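Local coordinates for UPF0201 protein MJ1564 (Methanocaldococcus jannaschii DSM 2661, PDB 2PZZ) that is of unknown function, an archaeal protein whose fold resembles that of RNA-binding proteins although a role in binding RNA seems unlikely, at residues A[6-11]-A[17-22]; A[82-87]-A[92-97]. One frame throughout, in Å; residues are numbered along the deposited sequence.

Contact 1: A[6-11]-A[17-22]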
loop_
_atom_site.group_PDB
_atom_site.type_symbol
_atom_site.label_atom_id
_atom_site.label_comp_id
_atom_site.label_asym_id
_atom_site.label_seq_id
_atom_site.Cartn_x
_atom_site.Cartn_y
_atom_site.Cartn_z
ATOM N N ILE A 6 -6.288 -7.758 -14.843
ATOM C CA ILE A 6 -6.088 -7.002 -13.609
ATOM C C ILE A 6 -5.668 -7.864 -12.429
ATOM O O ILE A 6 -6.242 -8.921 -12.200
ATOM C CB ILE A 6 -7.388 -6.263 -13.212
ATOM C CG1 ILE A 6 -7.721 -5.241 -14.287
ATOM C CG2 ILE A 6 -7.240 -5.586 -11.873
ATOM C CD1 ILE A 6 -6.565 -4.340 -14.612
ATOM N N LYS A 7 -4.672 -7.389 -11.686
ATOM C CA LYS A 7 -4.183 -8.083 -10.497
ATOM C C LYS A 7 -3.895 -7.031 -9.432
ATOM O O LYS A 7 -3.332 -5.987 -9.730
ATOM C CB LYS A 7 -2.896 -8.856 -10.821
ATOM C CG LYS A 7 -3.074 -9.875 -11.937
ATOM C CD LYS A 7 -1.785 -10.637 -12.213
ATOM C CE LYS A 7 -1.996 -11.653 -13.336
ATOM N NZ LYS A 7 -0.746 -12.376 -13.720
ATOM N N ALA A 8 -4.292 -7.299 -8.197
ATOM C CA ALA A 8 -4.061 -6.353 -7.107
ATOM C C ALA A 8 -3.880 -7.138 -5.833
ATOM O O ALA A 8 -4.759 -7.910 -5.450
ATOM C CB ALA A 8 -5.255 -5.405 -6.961
ATOM N N LYS A 9 -2.741 -6.955 -5.177
ATOM C CA LYS A 9 -2.484 -7.667 -3.933
ATOM C C LYS A 9 -3.318 -7.007 -2.838
ATOM O O LYS A 9 -3.691 -5.843 -2.948
ATOM C CB LYS A 9 -0.992 -7.591 -3.549
ATOM C CG LYS A 9 -0.558 -6.252 -2.929
ATOM C CD LYS A 9 0.867 -6.304 -2.342
ATOM C CE LYS A 9 1.932 -6.512 -3.425
ATOM N NZ LYS A 9 3.345 -6.337 -2.926
ATOM N N VAL A 10 -3.624 -7.780 -1.806
ATOM C CA VAL A 10 -4.356 -7.301 -0.656
ATOM C C VAL A 10 -3.453 -7.660 0.510
ATOM O O VAL A 10 -3.283 -8.835 0.839
ATOM C CB VAL A 10 -5.712 -8.019 -0.455
ATOM C CG1 VAL A 10 -6.307 -7.612 0.908
ATOM C CG2 VAL A 10 -6.667 -7.654 -1.566
ATOM N N LYS A 11 -2.853 -6.649 1.118
ATOM C CA LYS A 11 -1.969 -6.890 2.248
ATOM C C LYS A 11 -2.756 -7.212 3.512
ATOM O O LYS A 11 -3.940 -6.869 3.626
ATOM C CB LYS A 11 -1.075 -5.673 2.447
ATOM C CG LYS A 11 -0.179 -5.416 1.237
ATOM C CD LYS A 11 0.898 -4.395 1.574
ATOM C CE LYS A 11 1.941 -4.334 0.484
ATOM N NZ LYS A 11 3.104 -3.495 0.886
ATOM N N TYR A 17 -12.251 -5.950 0.416
ATOM C CA TYR A 17 -13.395 -5.347 -0.265
ATOM C C TYR A 17 -13.117 -3.908 -0.682
ATOM O O TYR A 17 -13.648 -3.414 -1.688
ATOM C CB TYR A 17 -14.628 -5.479 0.632
ATOM C CG TYR A 17 -14.891 -6.941 0.919
ATOM C CD1 TYR A 17 -15.085 -7.835 -0.130
ATOM C CD2 TYR A 17 -14.856 -7.448 2.216
ATOM C CE1 TYR A 17 -15.229 -9.196 0.096
ATOM C CE2 TYR A 17 -15.003 -8.823 2.453
ATOM C CZ TYR A 17 -15.188 -9.685 1.382
ATOM O OH TYR A 17 -15.332 -11.050 1.571
ATOM N N LYS A 18 -12.253 -3.235 0.065
ATOM C CA LYS A 18 -11.894 -1.874 -0.292
ATOM C C LYS A 18 -10.967 -1.908 -1.500
ATOM O O LYS A 18 -10.981 -0.986 -2.321
ATOM C CB LYS A 18 -11.179 -1.171 0.853
ATOM C CG LYS A 18 -12.038 -0.929 2.072
ATOM C CD LYS A 18 -11.268 -0.081 3.067
ATOM C CE LYS A 18 -12.187 0.432 4.171
ATOM N NZ LYS A 18 -11.436 1.282 5.145
ATOM N N VAL A 19 -10.139 -2.951 -1.603
ATOM C CA VAL A 19 -9.236 -3.039 -2.747
ATOM C C VAL A 19 -10.096 -3.363 -3.950
ATOM O O VAL A 19 -9.905 -2.808 -5.016
ATOM C CB VAL A 19 -8.155 -4.169 -2.609
ATOM C CG1 VAL A 19 -7.348 -4.272 -3.929
ATOM C CG2 VAL A 19 -7.219 -3.853 -1.460
ATOM N N LYS A 20 -11.050 -4.263 -3.767
ATOM C CA LYS A 20 -11.943 -4.655 -4.857
ATOM C C LYS A 20 -12.738 -3.465 -5.380
ATOM O O LYS A 20 -12.985 -3.351 -6.588
ATOM C CB LYS A 20 -12.915 -5.741 -4.393
ATOM C CG LYS A 20 -13.806 -6.258 -5.510
ATOM C CD LYS A 20 -14.969 -7.049 -4.951
ATOM C CE LYS A 20 -15.905 -7.517 -6.060
ATOM N NZ LYS A 20 -17.038 -8.303 -5.504
ATOM N N LYS A 21 -13.147 -2.574 -4.484
ATOM C CA LYS A 21 -13.909 -1.405 -4.934
ATOM C C LYS A 21 -12.999 -0.436 -5.652
ATOM O O LYS A 21 -13.444 0.294 -6.542
ATOM C CB LYS A 21 -14.604 -0.698 -3.756
ATOM C CG LYS A 21 -15.802 -1.484 -3.220
ATOM C CD LYS A 21 -16.427 -0.808 -2.015
ATOM C CE LYS A 21 -17.469 -1.706 -1.374
ATOM N NZ LYS A 21 -18.007 -1.102 -0.132
ATOM N N ALA A 22 -11.724 -0.415 -5.273
ATOM C CA ALA A 22 -10.805 0.490 -5.939
ATOM C C ALA A 22 -10.674 0.025 -7.384
ATOM O O ALA A 22 -10.585 0.827 -8.306
ATOM C CB ALA A 22 -9.449 0.493 -5.251
#
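With chi1 at 174°, Val19 of helix 16-26 sets CG1 anti to its own backbone N and CG2 anti to its carbonyl carbon, a fork whose two methyls settle on different residues of strand 3-10. Val10 meets it in the same rotamer (chi1 171°), which leaves CG2 beside the backbone N as its touching methyl. CG1 of Val19 lies 3.9 Å from Ala8 CB and also comes near the carbonyl oxygen of Lys9, while Val10 CG2 comes obliquely across the branch, 3.8 Å from Val19 CG2 and nearly as close to Val19 CB. No hydrogen bond joins the segments; the contact is apolar packing through one helix residue, and 127 Å² is buried in all. Ala8 points its methyl toward the helix. The axes of 6-10 and 17-22 approach to 9.0 Å and run nearly antiparallel (157°). Ile23, one turn further along the helix, also packs on Ala8, and Trp44 of strand 42-48 flanks Val10. Val19 additionally touches Thr13 of the second subunit, so this end of the core lies close to the dimer interface. The whole is a beta-alpha unit in which the helix folds back over one face of an antiparallel sheet.

Contact 2: A[82-87]-A[92-97]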
loop_
_atom_site.group_PDB
_atom_site.type_symbol
_atom_site.label_atom_id
_atom_site.label_comp_id
_atom_site.label_asym_id
_atom_site.label_seq_id
_atom_site.Cartn_x
_atom_site.Cartn_y
_atom_site.Cartn_z
ATOM N N PHE A 82 0.829 -1.231 -17.049
ATOM C CA PHE A 82 1.106 -0.107 -16.166
ATOM C C PHE A 82 0.433 -0.387 -14.842
ATOM O O PHE A 82 -0.323 -1.354 -14.702
ATOM C CB PHE A 82 0.562 1.192 -16.779
ATOM C CG PHE A 82 -0.914 1.146 -17.074
ATOM C CD1 PHE A 82 -1.848 1.507 -16.100
ATOM C CD2 PHE A 82 -1.374 0.701 -18.313
ATOM C CE1 PHE A 82 -3.220 1.427 -16.351
ATOM C CE2 PHE A 82 -2.754 0.615 -18.578
ATOM C CZ PHE A 82 -3.677 0.979 -17.592
ATOM N N TYR A 83 0.713 0.462 -13.868
ATOM C CA TYR A 83 0.145 0.316 -12.542
ATOM C C TYR A 83 -0.734 1.507 -12.226
ATOM O O TYR A 83 -0.580 2.565 -12.820
ATOM C CB TYR A 83 1.255 0.224 -11.496
ATOM C CG TYR A 83 1.988 -1.096 -11.499
ATOM C CD1 TYR A 83 2.981 -1.369 -12.438
ATOM C CD2 TYR A 83 1.674 -2.078 -10.569
ATOM C CE1 TYR A 83 3.645 -2.597 -12.445
ATOM C CE2 TYR A 83 2.329 -3.306 -10.565
ATOM C CZ TYR A 83 3.313 -3.555 -11.504
ATOM O OH TYR A 83 3.959 -4.765 -11.487
ATOM N N LEU A 84 -1.679 1.319 -11.312
ATOM C CA LEU A 84 -2.561 2.401 -10.893
ATOM C C LEU A 84 -2.430 2.506 -9.390
ATOM O O LEU A 84 -2.311 1.487 -8.687
ATOM C CB LEU A 84 -4.017 2.113 -11.257
ATOM C CG LEU A 84 -4.364 2.134 -12.747
ATOM C CD1 LEU A 84 -5.852 1.850 -12.932
ATOM C CD2 LEU A 84 -3.999 3.483 -13.339
ATOM N N ASN A 85 -2.438 3.735 -8.891
ATOM C CA ASN A 85 -2.336 3.937 -7.455
ATOM C C ASN A 85 -3.622 3.392 -6.848
ATOM O O ASN A 85 -4.724 3.743 -7.270
ATOM C CB ASN A 85 -2.202 5.414 -7.138
ATOM C CG ASN A 85 -1.990 5.657 -5.670
ATOM O OD1 ASN A 85 -2.765 5.179 -4.825
ATOM N ND2 ASN A 85 -0.933 6.387 -5.345
ATOM N N LYS A 86 -3.474 2.524 -5.863
ATOM C CA LYS A 86 -4.605 1.888 -5.210
ATOM C C LYS A 86 -5.418 2.855 -4.347
ATOM O O LYS A 86 -6.645 2.720 -4.243
ATOM C CB LYS A 86 -4.079 0.711 -4.371
ATOM C CG LYS A 86 -5.070 -0.385 -4.101
ATOM C CD LYS A 86 -4.390 -1.761 -4.027
ATOM C CE LYS A 86 -3.237 -1.788 -3.044
ATOM N NZ LYS A 86 -2.904 -3.177 -2.596
ATOM N N GLN A 87 -4.739 3.837 -3.750
ATOM C CA GLN A 87 -5.397 4.806 -2.872
ATOM C C GLN A 87 -6.145 5.853 -3.685
ATOM O O GLN A 87 -7.252 6.263 -3.327
ATOM C CB GLN A 87 -4.354 5.460 -1.955
ATOM C CG GLN A 87 -3.400 4.432 -1.320
ATOM C CD GLN A 87 -4.148 3.296 -0.638
ATOM O OE1 GLN A 87 -3.658 2.159 -0.566
ATOM N NE2 GLN A 87 -5.337 3.593 -0.125
ATOM N N GLY A 92 -11.903 7.033 -6.532
ATOM C CA GLY A 92 -12.324 7.258 -7.905
ATOM C C GLY A 92 -11.393 8.048 -8.798
ATOM O O GLY A 92 -11.825 8.578 -9.817
ATOM N N ALA A 93 -10.119 8.123 -8.444
ATOM C CA ALA A 93 -9.157 8.878 -9.245
ATOM C C ALA A 93 -8.094 7.988 -9.898
ATOM O O ALA A 93 -7.685 6.966 -9.333
ATOM C CB ALA A 93 -8.479 9.927 -8.369
ATOM N N VAL A 94 -7.640 8.393 -11.081
ATOM C CA VAL A 94 -6.608 7.654 -11.794
ATOM C C VAL A 94 -5.243 8.287 -11.568
ATOM O O VAL A 94 -5.048 9.468 -11.857
ATOM C CB VAL A 94 -6.859 7.611 -13.315
ATOM C CG1 VAL A 94 -5.656 6.978 -14.013
ATOM C CG2 VAL A 94 -8.125 6.801 -13.620
ATOM N N ASN A 95 -4.310 7.490 -11.049
ATOM C CA ASN A 95 -2.950 7.938 -10.791
ATOM C C ASN A 95 -1.984 6.773 -11.096
ATOM O O ASN A 95 -2.184 5.651 -10.634
ATOM C CB ASN A 95 -2.833 8.388 -9.340
ATOM C CG ASN A 95 -1.878 9.535 -9.171
ATOM O OD1 ASN A 95 -0.803 9.377 -8.614
ATOM N ND2 ASN A 95 -2.263 10.708 -9.664
ATOM N N PHE A 96 -0.941 7.056 -11.867
ATOM C CA PHE A 96 0.020 6.041 -12.298
ATOM C C PHE A 96 1.203 5.651 -11.395
ATOM O O PHE A 96 2.011 4.797 -11.763
ATOM C CB PHE A 96 0.530 6.428 -13.683
ATOM C CG PHE A 96 -0.549 6.468 -14.716
ATOM C CD1 PHE A 96 -1.198 5.294 -15.110
ATOM C CD2 PHE A 96 -0.954 7.677 -15.272
ATOM C CE1 PHE A 96 -2.241 5.326 -16.046
ATOM C CE2 PHE A 96 -1.988 7.715 -16.203
ATOM C CZ PHE A 96 -2.631 6.533 -16.589
ATOM N N ASP A 97 1.311 6.250 -10.219
ATOM C CA ASP A 97 2.400 5.900 -9.306
ATOM C C ASP A 97 1.961 4.735 -8.414
ATOM O O ASP A 97 0.833 4.722 -7.923
ATOM C CB ASP A 97 2.749 7.104 -8.441
ATOM C CG ASP A 97 1.575 7.570 -7.611
ATOM O OD1 ASP A 97 0.460 7.635 -8.167
ATOM O OD2 ASP A 97 1.765 7.870 -6.412
HETATM O O HOH W 1 -5.322 5.261 -9.472
#
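Asn85 is gripped through both backbone and side chain, although 92-97, which faces it, has no regular secondary structure. Its backbone N gives a short, fairly straight hydrogen bond to Asn95 O (2.6 Å, 162° at the hydrogen), the donor tilted only modestly from the carbonyl plane. The same oxygen receives a CA-H...O contact from Leu84 CA at 3.3 Å. With CG anti to the backbone N (chi1 -176°), the Asn85 amide reaches in two directions: OD1 accepts from Gln87 N at 2.6 Å, capping helix 86-90 with further help from Ala88 N, and ND2 makes a weak, long bond to Asp97 OD2 at 3.3 Å. Replacing Asn85 by alanine is likely to leave the first turn of that helix without its side-chain cap and to take from Asp97 its weakly bound amide partner. Water 1 accepts from Asn95 N and lies within hydrogen-bonding distance of Asn85 O and Ala93 O, with more acceptors around it than it has protons to give. Toward the Phe82 end the contact is apolar: the Phe96 ring turns its edge to the face of Phe82, offset, with planes at 82° and centroids 5.7 Å apart. Leu84 CD2 lies beside Phe96 CE1 (3.7 Å) and also meets Val94 CG1. Val70 of helix 64-73 touches both phenylalanines, and Leu58 of helix 52-60 touches Val94 and Phe96. Gly92, with positive phi, ends the short helix as C-prime of a Schellman motif, and the chain returns across the end of strand 79-84: a strand-helix-loop corner with an asparagine N-cap, at the outer strand of the chain's own sheet.

Contacts 1 and 2 follow one another along the chain, their centres about 12 Å apart, and are brought together by Lys86, which belongs to the helix that Asn85 caps. Lys86 NZ donates to Lys9 O at 2.8 Å and forms a salt bridge with Glu14, in the turn joining the segments of contact 1. Its aliphatic CD packs on Val19 CG1 at 3.9 Å, and Ala22 CB lies 3.7 Å from Lys86 O. Both contacts rest on the same antiparallel sheet, where strand 104-109 separates strand 3-10 from the outer strand 79-84. Each also touches the second subunit, around its Pro12 and Thr13. The protein's function is unknown, and neither contact can be tied to a site.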